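Local structure of GTP-binding protein (Pyrococcus horikoshii, 1WXQ) at residues N180-A185 against L204-E209; P216-A221 against N310-D315; F343-G348 against R352-K357. The protein is of uncharacterised function but probably binds GTP and hydrolyses nucleotide, as an Obg-type P-loop GTPase that also carries a TGS domain. One frame throughout, in Å; residues are numbered along the deposited sequence.

Interaction 1 (N180-A185 against L204-E209); sequences NDVWEA and LAFASE
V182 is the first residue of 180-185 to touch 204-209, and it does so at the ring of F206. The two segments run at 128° to each other, with axes 10.3 Å apart, and V182, A185, F206 and E209 make the contact. V182 brings its CG1 to 4.3 Å from F206 CZ, while its carbonyl oxygen lies at the edge of the ring, near the ring plane. One turn further on, A185 points its CB toward the partner helix. This methyl stands 3.5 Å from F206 CE2, set obliquely to the ring, and 3.9 Å from E209 CG, so it fits between the phenyl group and the aliphatic part of the glutamate. F206 reaches this place because its CG is anti to the backbone N (chi1 170°), which carries the ring across to the other helix. E209 offers its CG to A185 and then bends at chi2; its carboxylate is engaged by R212 of its own helix in a salt bridge. The backbones come nearest at A185 and E209, whose CA atoms are 6.2 Å apart. The residues that touch are buried within a helical part of the protein: helix 164-171 packs on V182 and on F206, W198 meets the F206 ring edge-to-face, and L146 of the long helix 127-147 adds a further apolar neighbour to that ring.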
ATOM      1  N   ASN A 180      -5.414   5.601  17.070  1.00 43.67           N
ATOM      2  CA  ASN A 180      -5.893   4.221  17.189  1.00 42.08           C
ATOM      3  C   ASN A 180      -4.731   3.259  17.031  1.00 39.63           C
ATOM      4  O   ASN A 180      -4.694   2.222  17.687  1.00 37.77           O
ATOM      5  CB  ASN A 180      -6.964   3.897  16.138  1.00 43.00           C
ATOM      6  CG  ASN A 180      -7.284   2.407  16.068  1.00 46.09           C
ATOM      7  OD1 ASN A 180      -7.089   1.760  15.031  1.00 47.55           O
ATOM      8  ND2 ASN A 180      -7.773   1.855  17.172  1.00 45.77           N
ATOM      9  N   ASP A 181      -3.781   3.606  16.163  1.00 37.39           N
ATOM     10  CA  ASP A 181      -2.620   2.742  15.939  1.00 36.79           C
ATOM     11  C   ASP A 181      -1.830   2.683  17.242  1.00 35.09           C
ATOM     12  O   ASP A 181      -1.358   1.622  17.655  1.00 33.77           O
ATOM     13  CB  ASP A 181      -1.720   3.282  14.813  1.00 35.69           C
ATOM     14  CG  ASP A 181      -2.449   3.429  13.483  1.00 36.95           C
ATOM     15  OD1 ASP A 181      -3.250   2.542  13.130  1.00 44.90           O
ATOM     16  OD2 ASP A 181      -2.211   4.430  12.775  1.00 41.42           O
ATOM     17  N   VAL A 182      -1.704   3.838  17.887  1.00 33.29           N
ATOM     18  CA  VAL A 182      -0.985   3.941  19.146  1.00 33.75           C
ATOM     19  C   VAL A 182      -1.695   3.118  20.209  1.00 33.69           C
ATOM     20  O   VAL A 182      -1.066   2.363  20.950  1.00 35.19           O
ATOM     21  CB  VAL A 182      -0.908   5.403  19.634  1.00 34.92           C
ATOM     22  CG1 VAL A 182      -0.261   5.455  20.986  1.00 32.54           C
ATOM     23  CG2 VAL A 182      -0.138   6.258  18.632  1.00 34.98           C
ATOM     24  N   TRP A 183      -3.012   3.258  20.282  1.00 33.46           N
ATOM     25  CA  TRP A 183      -3.782   2.519  21.272  1.00 35.74           C
ATOM     26  C   TRP A 183      -3.553   1.004  21.174  1.00 34.46           C
ATOM     27  O   TRP A 183      -3.320   0.330  22.171  1.00 33.32           O
ATOM     28  CB  TRP A 183      -5.285   2.822  21.113  1.00 38.29           C
ATOM     29  CG  TRP A 183      -6.067   2.288  22.249  1.00 41.02           C
ATOM     30  CD1 TRP A 183      -6.294   2.906  23.445  1.00 48.87           C
ATOM     31  CD2 TRP A 183      -6.577   0.961  22.381  1.00 47.33           C
ATOM     32  NE1 TRP A 183      -6.903   2.040  24.323  1.00 50.14           N
ATOM     33  CE2 TRP A 183      -7.089   0.835  23.695  1.00 50.55           C
ATOM     34  CE3 TRP A 183      -6.646  -0.143  21.520  1.00 47.31           C
ATOM     35  CZ2 TRP A 183      -7.658  -0.347  24.169  1.00 52.34           C
ATOM     36  CZ3 TRP A 183      -7.212  -1.321  21.993  1.00 51.70           C
ATOM     37  CH2 TRP A 183      -7.711  -1.411  23.308  1.00 52.98           C
ATOM     38  N   GLU A 184      -3.633   0.477  19.962  1.00 35.32           N
ATOM     39  CA  GLU A 184      -3.461  -0.949  19.716  1.00 36.15           C
ATOM     40  C   GLU A 184      -2.067  -1.446  20.013  1.00 36.17           C
ATOM     41  O   GLU A 184      -1.901  -2.480  20.650  1.00 37.79           O
ATOM     42  CB  GLU A 184      -3.777  -1.286  18.259  1.00 34.89           C
ATOM     43  CG  GLU A 184      -5.180  -0.952  17.822  1.00 44.68           C
ATOM     44  CD  GLU A 184      -5.383  -1.225  16.349  1.00 54.32           C
ATOM     45  OE1 GLU A 184      -4.420  -0.983  15.584  1.00 59.99           O
ATOM     46  OE2 GLU A 184      -6.491  -1.663  15.951  1.00 55.13           O
ATOM     47  N   ALA A 185      -1.065  -0.727  19.530  1.00 35.77           N
ATOM     48  CA  ALA A 185       0.313  -1.136  19.742  1.00 34.96           C
ATOM     49  C   ALA A 185       0.563  -1.289  21.232  1.00 35.47           C
ATOM     50  O   ALA A 185       1.048  -2.323  21.697  1.00 34.87           O
ATOM     51  CB  ALA A 185       1.252  -0.106  19.144  1.00 36.57           C
ATOM     52  N   LEU A 204      11.775   0.696  21.804  1.00 21.73           N
ATOM     53  CA  LEU A 204      12.201   0.057  20.562  1.00 20.43           C
ATOM     54  C   LEU A 204      11.120  -0.944  20.107  1.00 22.28           C
ATOM     55  O   LEU A 204      10.732  -0.989  18.925  1.00 22.45           O
ATOM     56  CB  LEU A 204      13.539  -0.649  20.782  1.00 20.00           C
ATOM     57  CG  LEU A 204      14.055  -1.450  19.600  1.00 22.47           C
ATOM     58  CD1 LEU A 204      14.028  -0.588  18.367  1.00 26.76           C
ATOM     59  CD2 LEU A 204      15.478  -1.930  19.888  1.00 27.35           C
ATOM     60  N   ALA A 205      10.623  -1.728  21.059  1.00 20.56           N
ATOM     61  CA  ALA A 205       9.590  -2.711  20.752  1.00 19.80           C
ATOM     62  C   ALA A 205       8.339  -1.997  20.255  1.00 19.98           C
ATOM     63  O   ALA A 205       7.678  -2.446  19.321  1.00 20.67           O
ATOM     64  CB  ALA A 205       9.257  -3.531  21.988  1.00 15.84           C
ATOM     65  N   PHE A 206       8.003  -0.883  20.895  1.00 23.02           N
ATOM     66  CA  PHE A 206       6.830  -0.136  20.480  1.00 23.64           C
ATOM     67  C   PHE A 206       7.089   0.454  19.101  1.00 24.95           C
ATOM     68  O   PHE A 206       6.195   0.485  18.267  1.00 26.77           O
ATOM     69  CB  PHE A 206       6.497   0.969  21.480  1.00 22.70           C
ATOM     70  CG  PHE A 206       5.448   1.927  20.988  1.00 25.90           C
ATOM     71  CD1 PHE A 206       5.814   3.131  20.397  1.00 28.43           C
ATOM     72  CD2 PHE A 206       4.099   1.612  21.079  1.00 27.89           C
ATOM     73  CE1 PHE A 206       4.849   4.011  19.900  1.00 36.28           C
ATOM     74  CE2 PHE A 206       3.127   2.479  20.588  1.00 28.94           C
ATOM     75  CZ  PHE A 206       3.503   3.685  19.995  1.00 33.24           C
ATOM     76  N   ALA A 207       8.316   0.907  18.864  1.00 24.83           N
ATOM     77  CA  ALA A 207       8.668   1.476  17.566  1.00 25.73           C
ATOM     78  C   ALA A 207       8.477   0.441  16.456  1.00 26.66           C
ATOM     79  O   ALA A 207       7.861   0.728  15.434  1.00 25.80           O
ATOM     80  CB  ALA A 207      10.128   1.977  17.570  1.00 25.29           C
ATOM     81  N   SER A 208       9.007  -0.759  16.671  1.00 28.28           N
ATOM     82  CA  SER A 208       8.904  -1.824  15.686  1.00 30.00           C
ATOM     83  C   SER A 208       7.441  -2.141  15.395  1.00 29.14           C
ATOM     84  O   SER A 208       7.061  -2.345  14.241  1.00 28.29           O
ATOM     85  CB  SER A 208       9.631  -3.093  16.180  1.00 30.20           C
ATOM     86  OG  SER A 208      11.049  -2.908  16.214  1.00 31.12           O
ATOM     87  N   GLU A 209       6.620  -2.164  16.437  1.00 26.90           N
ATOM     88  CA  GLU A 209       5.220  -2.467  16.252  1.00 27.77           C
ATOM     89  C   GLU A 209       4.539  -1.398  15.412  1.00 27.42           C
ATOM     90  O   GLU A 209       3.616  -1.691  14.657  1.00 29.35           O
ATOM     91  CB  GLU A 209       4.522  -2.600  17.602  1.00 25.87           C
ATOM     92  CG  GLU A 209       3.076  -3.071  17.490  1.00 35.43           C
ATOM     93  CD  GLU A 209       2.883  -4.218  16.501  1.00 39.20           C
ATOM     94  OE1 GLU A 209       3.667  -5.197  16.535  1.00 39.71           O
ATOM     95  OE2 GLU A 209       1.930  -4.133  15.696  1.00 34.86           O
TER

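Interaction 2 (P216-A221 against N310-D315); sequences PMVIAA and NRVVFD
V218 on strand 217-222 and V312 on helix 305-316 mark the closest approach of the two backbones, their CA atoms 6.4 Å apart. This is a helix laid against the sheet of a P-loop NTPase fold: the strand runs parallel to its neighbours 104-110 and 245-249, and the helix, from much later in the sequence, covers one face. V218 points toward the helix, and its CG2 meets V312 CG2 at 3.6 Å, branch against branch, with the two side chains crossing obliquely. In each valine this CG2 methyl lies anti to the carbonyl carbon, while CG1 is the branch anti to the backbone N (chi1 170° in V218). The same V312 methyl also lies 3.9 Å from V218 CB. V312 itself rests further on A104 and I106 of strand 104-110, so it bridges two adjacent strands. M217 and I219 flank V218 in the strand and pack on helix 127-147, which places a second helical layer on the other side of the sheet. Beyond A221 the chain probably leads into the guanine-recognising G4 motif of the family. R311 starts out toward the strand, but its chain turns off along the helix and packs on I245 and I247. There it forms a salt bridge with D315 across a wider, pi-type turn: R311 NE lies 3.2 Å from D315 OD2, meeting that oxygen on its anti side from 29° out of the carboxylate plane, while a second, weak bond comes from R311 NH2 to D315 OD2 at 3.4 Å.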
ATOM      1  N   PRO A 216       4.073  -0.852   6.469  1.00 29.29           N
ATOM      2  CA  PRO A 216       4.026  -2.235   6.002  1.00 28.86           C
ATOM      3  C   PRO A 216       4.574  -2.260   4.594  1.00 31.67           C
ATOM      4  O   PRO A 216       4.440  -1.289   3.842  1.00 31.87           O
ATOM      5  CB  PRO A 216       2.537  -2.551   6.037  1.00 28.89           C
ATOM      6  CG  PRO A 216       1.937  -1.251   5.629  1.00 26.48           C
ATOM      7  CD  PRO A 216       2.732  -0.245   6.433  1.00 26.42           C
HETATM    8  N   MSE A 217       5.196  -3.360   4.214  1.00 33.27           N
HETATM    9  CA  MSE A 217       5.737  -3.405   2.873  1.00 33.47           C
HETATM   10  C   MSE A 217       5.599  -4.704   2.132  1.00 32.85           C
HETATM   11  O   MSE A 217       5.301  -5.747   2.706  1.00 32.21           O
HETATM   12  CB  MSE A 217       7.204  -2.972   2.879  1.00 35.05           C
HETATM   13  CG  MSE A 217       8.064  -3.456   4.040  1.00 35.64           C
HETATM   14 SE   MSE A 217       9.842  -2.643   3.893  1.00 56.40          SE
HETATM   15  CE  MSE A 217      10.038  -2.041   5.719  1.00 48.86           C
ATOM     16  N   VAL A 218       5.753  -4.603   0.820  1.00 31.09           N
ATOM     17  CA  VAL A 218       5.709  -5.764  -0.032  1.00 28.20           C
ATOM     18  C   VAL A 218       7.074  -5.784  -0.694  1.00 26.38           C
ATOM     19  O   VAL A 218       7.609  -4.744  -1.084  1.00 24.13           O
ATOM     20  CB  VAL A 218       4.606  -5.681  -1.094  1.00 28.11           C
ATOM     21  CG1 VAL A 218       4.779  -6.812  -2.115  1.00 28.50           C
ATOM     22  CG2 VAL A 218       3.248  -5.797  -0.429  1.00 28.97           C
ATOM     23  N   ILE A 219       7.636  -6.977  -0.802  1.00 25.53           N
ATOM     24  CA  ILE A 219       8.942  -7.131  -1.386  1.00 25.90           C
ATOM     25  C   ILE A 219       8.892  -7.576  -2.849  1.00 23.48           C
ATOM     26  O   ILE A 219       8.293  -8.591  -3.190  1.00 24.38           O
ATOM     27  CB  ILE A 219       9.753  -8.127  -0.543  1.00 26.10           C
ATOM     28  CG1 ILE A 219       9.680  -7.690   0.920  1.00 28.04           C
ATOM     29  CG2 ILE A 219      11.203  -8.184  -1.036  1.00 29.04           C
ATOM     30  CD1 ILE A 219      10.348  -8.629   1.881  1.00 33.28           C
ATOM     31  N   ALA A 220       9.516  -6.793  -3.713  1.00 23.76           N
ATOM     32  CA  ALA A 220       9.565  -7.133  -5.121  1.00 23.60           C
ATOM     33  C   ALA A 220      10.924  -7.771  -5.374  1.00 24.12           C
ATOM     34  O   ALA A 220      11.944  -7.078  -5.351  1.00 26.34           O
ATOM     35  CB  ALA A 220       9.407  -5.884  -5.977  1.00 21.79           C
ATOM     36  N   ALA A 221      10.942  -9.092  -5.570  1.00 24.02           N
ATOM     37  CA  ALA A 221      12.188  -9.807  -5.843  1.00 24.32           C
ATOM     38  C   ALA A 221      12.416  -9.580  -7.334  1.00 25.63           C
ATOM     39  O   ALA A 221      12.021 -10.389  -8.167  1.00 20.75           O
ATOM     40  CB  ALA A 221      12.023 -11.291  -5.538  1.00 24.58           C
ATOM     41  N   ASN A 310      -1.140  -4.561  -6.644  1.00 26.96           N
ATOM     42  CA  ASN A 310      -2.454  -5.018  -6.216  1.00 25.67           C
ATOM     43  C   ASN A 310      -2.350  -5.589  -4.788  1.00 27.64           C
ATOM     44  O   ASN A 310      -3.266  -5.416  -3.975  1.00 28.96           O
ATOM     45  CB  ASN A 310      -3.022  -6.097  -7.172  1.00 24.90           C
ATOM     46  CG  ASN A 310      -3.456  -5.534  -8.544  1.00 30.00           C
ATOM     47  OD1 ASN A 310      -3.504  -4.310  -8.763  1.00 29.17           O
ATOM     48  ND2 ASN A 310      -3.779  -6.436  -9.470  1.00 25.53           N
ATOM     49  N   ARG A 311      -1.238  -6.255  -4.468  1.00 27.92           N
ATOM     50  CA  ARG A 311      -1.093  -6.840  -3.135  1.00 28.11           C
ATOM     51  C   ARG A 311      -0.932  -5.761  -2.090  1.00 26.18           C
ATOM     52  O   ARG A 311      -1.367  -5.932  -0.948  1.00 25.53           O
ATOM     53  CB  ARG A 311       0.091  -7.830  -3.070  1.00 29.69           C
ATOM     54  CG  ARG A 311      -0.125  -9.126  -3.860  1.00 36.01           C
ATOM     55  CD  ARG A 311      -1.356  -9.929  -3.360  1.00 37.24           C
ATOM     56  NE  ARG A 311      -1.132 -10.535  -2.051  1.00 39.02           N
ATOM     57  CZ  ARG A 311      -0.382 -11.619  -1.844  1.00 34.77           C
ATOM     58  NH1 ARG A 311       0.213 -12.230  -2.858  1.00 32.84           N
ATOM     59  NH2 ARG A 311      -0.213 -12.081  -0.615  1.00 33.69           N
ATOM     60  N   VAL A 312      -0.319  -4.644  -2.471  1.00 23.17           N
ATOM     61  CA  VAL A 312      -0.158  -3.542  -1.520  1.00 24.06           C
ATOM     62  C   VAL A 312      -1.520  -2.902  -1.189  1.00 22.80           C
ATOM     63  O   VAL A 312      -1.880  -2.733  -0.027  1.00 21.80           O
ATOM     64  CB  VAL A 312       0.757  -2.425  -2.066  1.00 22.93           C
ATOM     65  CG1 VAL A 312       0.759  -1.266  -1.088  1.00 17.94           C
ATOM     66  CG2 VAL A 312       2.170  -2.937  -2.288  1.00 13.67           C
ATOM     67  N   VAL A 313      -2.263  -2.567  -2.236  1.00 24.82           N
ATOM     68  CA  VAL A 313      -3.570  -1.922  -2.133  1.00 26.96           C
ATOM     69  C   VAL A 313      -4.684  -2.759  -1.506  1.00 27.13           C
ATOM     70  O   VAL A 313      -5.317  -2.337  -0.529  1.00 25.51           O
ATOM     71  CB  VAL A 313      -4.048  -1.455  -3.544  1.00 27.58           C
ATOM     72  CG1 VAL A 313      -5.396  -0.759  -3.451  1.00 27.73           C
ATOM     73  CG2 VAL A 313      -3.014  -0.513  -4.152  1.00 30.18           C
ATOM     74  N   PHE A 314      -4.912  -3.936  -2.086  1.00 29.57           N
ATOM     75  CA  PHE A 314      -5.964  -4.858  -1.661  1.00 31.88           C
ATOM     76  C   PHE A 314      -5.651  -5.757  -0.462  1.00 34.55           C
ATOM     77  O   PHE A 314      -6.544  -6.138   0.287  1.00 37.46           O
ATOM     78  CB  PHE A 314      -6.347  -5.759  -2.835  1.00 30.12           C
ATOM     79  CG  PHE A 314      -6.773  -5.013  -4.064  1.00 32.67           C
ATOM     80  CD1 PHE A 314      -7.729  -3.988  -3.986  1.00 33.00           C
ATOM     81  CD2 PHE A 314      -6.233  -5.341  -5.307  1.00 29.91           C
ATOM     82  CE1 PHE A 314      -8.141  -3.294  -5.135  1.00 26.18           C
ATOM     83  CE2 PHE A 314      -6.633  -4.661  -6.466  1.00 30.92           C
ATOM     84  CZ  PHE A 314      -7.593  -3.631  -6.380  1.00 33.61           C
ATOM     85  N   ASP A 315      -4.386  -6.112  -0.286  1.00 37.34           N
ATOM     86  CA  ASP A 315      -4.008  -6.997   0.803  1.00 37.06           C
ATOM     87  C   ASP A 315      -3.373  -6.290   1.983  1.00 34.44           C
ATOM     88  O   ASP A 315      -3.951  -6.259   3.070  1.00 33.24           O
ATOM     89  CB  ASP A 315      -3.052  -8.061   0.283  1.00 37.75           C
ATOM     90  CG  ASP A 315      -2.916  -9.212   1.226  1.00 43.70           C
ATOM     91  OD1 ASP A 315      -2.949  -8.971   2.450  1.00 48.77           O
ATOM     92  OD2 ASP A 315      -2.765 -10.355   0.743  1.00 53.30           O
TER

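Interaction 3 (F343-G348 against R352-K357)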
ATOM      1  N   PHE A 343     -14.039   4.731  -4.838  1.00 26.03           N
ATOM      2  CA  PHE A 343     -13.207   5.037  -3.685  1.00 27.03           C
ATOM      3  C   PHE A 343     -12.612   3.791  -3.040  1.00 28.26           C
ATOM      4  O   PHE A 343     -13.258   2.744  -2.927  1.00 29.66           O
ATOM      5  CB  PHE A 343     -14.008   5.847  -2.661  1.00 26.71           C
ATOM      6  CG  PHE A 343     -14.323   7.247  -3.121  1.00 23.13           C
ATOM      7  CD1 PHE A 343     -13.343   8.232  -3.115  1.00 24.12           C
ATOM      8  CD2 PHE A 343     -15.587   7.567  -3.611  1.00 23.15           C
ATOM      9  CE1 PHE A 343     -13.616   9.523  -3.595  1.00 25.62           C
ATOM     10  CE2 PHE A 343     -15.870   8.853  -4.094  1.00 24.90           C
ATOM     11  CZ  PHE A 343     -14.884   9.828  -4.086  1.00 24.28           C
ATOM     12  N   LEU A 344     -11.347   3.907  -2.661  1.00 26.76           N
ATOM     13  CA  LEU A 344     -10.645   2.834  -1.989  1.00 26.86           C
ATOM     14  C   LEU A 344     -11.018   3.004  -0.511  1.00 29.51           C
ATOM     15  O   LEU A 344     -10.598   3.963   0.141  1.00 30.04           O
ATOM     16  CB  LEU A 344      -9.132   3.006  -2.184  1.00 26.92           C
ATOM     17  CG  LEU A 344      -8.407   2.670  -3.502  1.00 26.62           C
ATOM     18  CD1 LEU A 344      -6.880   2.688  -3.363  1.00 25.25           C
ATOM     19  CD2 LEU A 344      -8.891   1.302  -3.965  1.00 26.54           C
HETATM   20  N   MSE A 345     -11.839   2.095   0.000  1.00 30.08           N
HETATM   21  CA  MSE A 345     -12.260   2.127   1.394  1.00 31.43           C
HETATM   22  C   MSE A 345     -11.527   1.041   2.181  1.00 31.58           C
HETATM   23  O   MSE A 345     -11.235  -0.028   1.652  1.00 32.94           O
HETATM   24  CB  MSE A 345     -13.763   1.866   1.501  1.00 32.40           C
HETATM   25  CG  MSE A 345     -14.619   2.773   0.636  1.00 34.52           C
HETATM   26 SE   MSE A 345     -14.163   4.612   0.932  1.00 46.02          SE
HETATM   27  CE  MSE A 345     -14.884   4.788   2.728  1.00 35.04           C
ATOM     28  N   LYS A 346     -11.247   1.315   3.447  1.00 32.18           N
ATOM     29  CA  LYS A 346     -10.608   0.334   4.279  1.00 34.07           C
ATOM     30  C   LYS A 346     -11.646  -0.678   4.698  1.00 32.31           C
ATOM     31  O   LYS A 346     -12.794  -0.353   4.970  1.00 28.66           O
ATOM     32  CB  LYS A 346     -10.048   1.048   5.509  1.00 33.00           C
ATOM     33  CG  LYS A 346      -9.504   0.069   6.550  1.00 40.93           C
ATOM     34  CD  LYS A 346      -8.052  -0.326   6.271  1.00 45.74           C
ATOM     35  CE  LYS A 346      -7.521  -1.348   7.279  1.00 50.31           C
ATOM     36  NZ  LYS A 346      -6.094  -1.570   7.050  1.00 51.52           N
ATOM     37  N   LYS A 347     -11.310  -1.966   4.705  1.00 32.89           N
ATOM     38  CA  LYS A 347     -12.314  -2.969   5.076  1.00 34.33           C
ATOM     39  C   LYS A 347     -12.759  -2.631   6.498  1.00 33.45           C
ATOM     40  O   LYS A 347     -11.932  -2.302   7.359  1.00 30.31           O
ATOM     41  CB  LYS A 347     -11.746  -4.401   4.999  1.00 34.70           C
ATOM     42  CG  LYS A 347     -11.461  -4.887   3.567  1.00 39.33           C
ATOM     43  CD  LYS A 347     -11.027  -6.358   3.517  1.00 41.53           C
ATOM     44  CE  LYS A 347     -11.070  -6.955   2.084  1.00 46.39           C
ATOM     45  NZ  LYS A 347     -10.104  -6.375   1.068  1.00 46.17           N
ATOM     46  N   GLY A 348     -14.069  -2.680   6.724  1.00 33.59           N
ATOM     47  CA  GLY A 348     -14.628  -2.346   8.026  1.00 32.24           C
ATOM     48  C   GLY A 348     -15.341  -1.004   7.932  1.00 33.04           C
ATOM     49  O   GLY A 348     -15.993  -0.540   8.874  1.00 33.11           O
ATOM     50  N   ARG A 352     -21.710   5.306   5.756  1.00 27.33           N
ATOM     51  CA  ARG A 352     -21.540   6.654   6.244  1.00 27.45           C
ATOM     52  C   ARG A 352     -20.101   7.098   6.052  1.00 26.81           C
ATOM     53  O   ARG A 352     -19.811   8.253   5.772  1.00 26.97           O
ATOM     54  CB  ARG A 352     -21.896   6.682   7.729  1.00 27.65           C
ATOM     55  CG  ARG A 352     -21.659   8.062   8.343  1.00 32.34           C
ATOM     56  CD  ARG A 352     -21.765   8.041   9.870  1.00 33.58           C
ATOM     57  NE  ARG A 352     -23.107   7.623  10.283  1.00 40.15           N
ATOM     58  CZ  ARG A 352     -23.999   8.591  10.568  1.00 43.17           C
ATOM     59  NH1 ARG A 352     -23.651   9.863  10.471  1.00 43.58           N
ATOM     60  NH2 ARG A 352     -25.233   8.260  10.964  1.00 39.82           N
ATOM     61  N   ASP A 353     -19.164   6.155   6.164  1.00 26.65           N
ATOM     62  CA  ASP A 353     -17.750   6.460   5.940  1.00 26.71           C
ATOM     63  C   ASP A 353     -17.583   6.804   4.475  1.00 26.76           C
ATOM     64  O   ASP A 353     -16.790   7.660   4.119  1.00 28.67           O
ATOM     65  CB  ASP A 353     -16.840   5.261   6.274  1.00 26.60           C
ATOM     66  CG  ASP A 353     -16.748   4.977   7.766  1.00 27.63           C
ATOM     67  OD1 ASP A 353     -16.563   5.931   8.539  1.00 31.92           O
ATOM     68  OD2 ASP A 353     -16.835   3.800   8.175  1.00 32.32           O
ATOM     69  N   LEU A 354     -18.325   6.118   3.615  1.00 25.75           N
ATOM     70  CA  LEU A 354     -18.239   6.391   2.183  1.00 25.86           C
ATOM     71  C   LEU A 354     -18.800   7.788   1.894  1.00 26.85           C
ATOM     72  O   LEU A 354     -18.389   8.438   0.942  1.00 23.39           O
ATOM     73  CB  LEU A 354     -19.009   5.340   1.384  1.00 24.46           C
ATOM     74  CG  LEU A 354     -19.179   5.705  -0.087  1.00 25.09           C
ATOM     75  CD1 LEU A 354     -17.806   5.716  -0.777  1.00 16.11           C
ATOM     76  CD2 LEU A 354     -20.144   4.729  -0.755  1.00 20.62           C
ATOM     77  N   ALA A 355     -19.729   8.244   2.731  1.00 27.74           N
ATOM     78  CA  ALA A 355     -20.321   9.579   2.580  1.00 31.09           C
ATOM     79  C   ALA A 355     -19.263  10.664   2.816  1.00 31.92           C
ATOM     80  O   ALA A 355     -19.176  11.633   2.060  1.00 30.46           O
ATOM     81  CB  ALA A 355     -21.481   9.765   3.570  1.00 30.80           C
ATOM     82  N   PHE A 356     -18.450  10.492   3.855  1.00 32.92           N
ATOM     83  CA  PHE A 356     -17.418  11.482   4.160  1.00 34.54           C
ATOM     84  C   PHE A 356     -16.354  11.596   3.082  1.00 35.16           C
ATOM     85  O   PHE A 356     -15.839  12.692   2.824  1.00 37.20           O
ATOM     86  CB  PHE A 356     -16.783  11.199   5.525  1.00 34.08           C
ATOM     87  CG  PHE A 356     -17.607  11.704   6.677  1.00 32.59           C
ATOM     88  CD1 PHE A 356     -17.705  13.070   6.933  1.00 29.45           C
ATOM     89  CD2 PHE A 356     -18.308  10.824   7.495  1.00 30.32           C
ATOM     90  CE1 PHE A 356     -18.490  13.545   7.992  1.00 35.75           C
ATOM     91  CE2 PHE A 356     -19.094  11.295   8.554  1.00 32.54           C
ATOM     92  CZ  PHE A 356     -19.182  12.658   8.798  1.00 29.02           C
ATOM     93  N   LYS A 357     -16.022  10.486   2.438  1.00 33.62           N
ATOM     94  CA  LYS A 357     -15.041  10.553   1.369  1.00 33.94           C
ATOM     95  C   LYS A 357     -15.532  11.541   0.319  1.00 34.41           C
ATOM     96  O   LYS A 357     -14.738  12.290  -0.242  1.00 35.28           O
ATOM     97  CB  LYS A 357     -14.822   9.178   0.727  1.00 34.04           C
ATOM     98  CG  LYS A 357     -13.836   8.315   1.467  1.00 35.33           C
ATOM     99  CD  LYS A 357     -12.534   9.060   1.718  1.00 38.13           C
ATOM    100  CE  LYS A 357     -11.474   8.120   2.278  1.00 40.34           C
ATOM    101  NZ  LYS A 357     -11.226   6.984   1.333  1.00 44.80           N
TER
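M345, a selenomethionine, and K357 bury the most surface here and reach toward each other tip to tip, M345 SE lying 3.8 Å from K357 NZ, with K357 CG equally close to the selenium. The M345 chain is bent at both chi2 and chi3, which folds its terminal methyl over to the helix backbone: CE lies 3.7 Å from D353 O and 3.8 Å from L354 CA. K357 makes two further contacts. Its CB sits over one face of the F343 ring, offset toward the rim, and its chain, bent at chi2 and chi4, reaches across to the strand, where NZ lies 3.3 Å from L344 O. F343 is the third main contributor. Its ring carbon CD2 approaches L354 CD1 at 4.0 Å, the two side chains crossing at about a right angle, and that same leucine methyl stands 4.2 Å from M345 SE. Together F343, L354 and M345 form the apolar part of the interface between strand 343-346 and helix 351-358, whose segments run at 137° with axes 9.8 Å apart. At the tight connection between them, D353 OD2 accepts a hydrogen bond from T350 N. Within the TGS domain, which has a ubiquitin-like fold, the strand is an outermost member of a four-stranded mixed sheet and pairs antiparallel with strand 319-325; the helix packs against the sheet, where L354 meets V322 of that neighbouring strand and I392 of strand 388-394.

How the interactions relate
The three contacts follow one another along the chain, and none lies within another. Interactions 1 and 2 are joined by sequence: helix 200-214 runs almost directly into strand 217-222, although the centres of the two interactions are about 21 Å apart and their nearest atoms about 8 Å. Interactions 2 and 3 meet directly, V313 CG1 lying 3.8 Å from L344 CD1, so the helix packed on the P-loop sheet also borders the TGS domain. Interaction 3 is about 24 Å from interaction 1, centre to centre, with nearest atoms about 8 Å apart. Strand 217-222 of interaction 2 belongs to the sheet that probably carries the nucleotide-binding loops, and that interaction is centred about 6 Å from the centre of the chain.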